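Local structure of beta-N-acetylhexosaminidase (Bacteroides fragilis, 4PYS) at residues S316-L319 and Q320-F323. The protein probably releases terminal beta-linked N-acetylhexosamine residues from glycans by hydrolysing their glycosidic bonds. Residues are numbered along the deposited sequence; the frame is centred on the assembly and turned at random.
Sequences SHDL and QLWF
Leu319 and Trp322 meet on one side of the first turns of helix 316-333, in the family 20 catalytic domain, whose fold is of the TIM-barrel type. Leu319 CD1 lies 3.8 Å from Trp322 CE3, approaching the ring at a slant. Three residues apart, the two lie on the same flank, against Arg307 of helix 302-310; in Leu319 CG is anti to the backbone N (chi1 -179°), and Trp322 has the same setting. Leu319 also touches Cys304, a zinc ligand, while the indole makes an edge-to-face contact with Tyr350.

On another flank, Leu321 CD1 sits 3.8 Å from His317 NE2, which makes a weak hydrogen bond with Lys347 O, and equally far from Asp318 OD1. That carboxylate is held by two backbone amides, OD1 taking the N-H of Tyr350 and OD2 that of Lys314. Gln320 turns its amide away from this turn, donating an N-H of NE2 to the carbonyl O of Gly290.

Backbone i to i+4 bonds tie the turns together and straighten along the chain, from 143° at the Gln320 N-H, which is shared weakly with His317 O, to 167° at that of Phe323. The last is also the shortest, with Phe323 N 2.8 Å from Leu319 O.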
# COMPACT_ATOMS: atom_id res chain seq x y z
N SER A 316 30.75 6.40 6.54
CA SER A 316 29.41 6.97 6.75
C SER A 316 28.30 6.04 6.30
O SER A 316 27.27 5.90 6.97
CB SER A 316 29.28 8.32 6.03
OG SER A 316 29.96 9.35 6.72
N HIS A 317 28.50 5.39 5.15
CA HIS A 317 27.52 4.45 4.64
C HIS A 317 27.34 3.27 5.58
O HIS A 317 26.21 2.85 5.87
CB HIS A 317 27.92 3.92 3.26
CG HIS A 317 27.05 2.80 2.77
ND1 HIS A 317 25.78 3.02 2.27
CD2 HIS A 317 27.24 1.46 2.74
CE1 HIS A 317 25.24 1.86 1.94
NE2 HIS A 317 26.10 0.90 2.21
N ASP A 318 28.46 2.73 6.06
CA ASP A 318 28.45 1.60 6.97
C ASP A 318 27.77 1.98 8.28
O ASP A 318 27.12 1.15 8.92
CB ASP A 318 29.88 1.11 7.23
CG ASP A 318 29.95 -0.38 7.49
OD1 ASP A 318 29.10 -1.12 6.96
OD2 ASP A 318 30.88 -0.81 8.22
N LEU A 319 27.91 3.25 8.66
CA LEU A 319 27.22 3.78 9.83
C LEU A 319 25.71 3.71 9.65
O LEU A 319 24.97 3.40 10.59
CB LEU A 319 27.64 5.23 10.10
CG LEU A 319 26.96 5.84 11.32
CD1 LEU A 319 27.16 4.94 12.54
CD2 LEU A 319 27.46 7.24 11.61
N GLN A 320 25.24 4.01 8.44
CA GLN A 320 23.81 3.98 8.17
C GLN A 320 23.29 2.55 8.29
O GLN A 320 22.20 2.32 8.81
CB GLN A 320 23.48 4.58 6.80
CG GLN A 320 22.10 5.23 6.76
CD GLN A 320 21.55 5.40 5.36
OE1 GLN A 320 22.17 6.04 4.51
NE2 GLN A 320 20.37 4.84 5.11
N LEU A 321 24.09 1.60 7.82
CA LEU A 321 23.78 0.18 7.97
C LEU A 321 23.72 -0.22 9.44
O LEU A 321 22.78 -0.90 9.87
CB LEU A 321 24.81 -0.68 7.24
CG LEU A 321 24.71 -0.70 5.72
CD1 LEU A 321 25.81 -1.53 5.09
CD2 LEU A 321 23.38 -1.26 5.36
N TRP A 322 24.72 0.19 10.21
CA TRP A 322 24.75 -0.07 11.65
C TRP A 322 23.51 0.50 12.32
O TRP A 322 22.85 -0.18 13.10
CB TRP A 322 26.00 0.54 12.29
CG TRP A 322 26.04 0.38 13.79
CD1 TRP A 322 26.48 -0.70 14.49
CD2 TRP A 322 25.61 1.35 14.76
NE1 TRP A 322 26.36 -0.47 15.84
CE2 TRP A 322 25.83 0.78 16.03
CE3 TRP A 322 25.07 2.63 14.68
CZ2 TRP A 322 25.52 1.46 17.21
CZ3 TRP A 322 24.76 3.30 15.85
CH2 TRP A 322 24.99 2.71 17.10
N PHE A 323 23.19 1.75 11.99
CA PHE A 323 22.00 2.40 12.50
C PHE A 323 20.73 1.64 12.11
O PHE A 323 19.86 1.39 12.94
CB PHE A 323 21.93 3.84 11.99
CG PHE A 323 20.63 4.51 12.30
CD1 PHE A 323 20.42 5.12 13.53
CD2 PHE A 323 19.60 4.53 11.36
CE1 PHE A 323 19.22 5.73 13.82
CE2 PHE A 323 18.40 5.14 11.64
CZ PHE A 323 18.21 5.74 12.87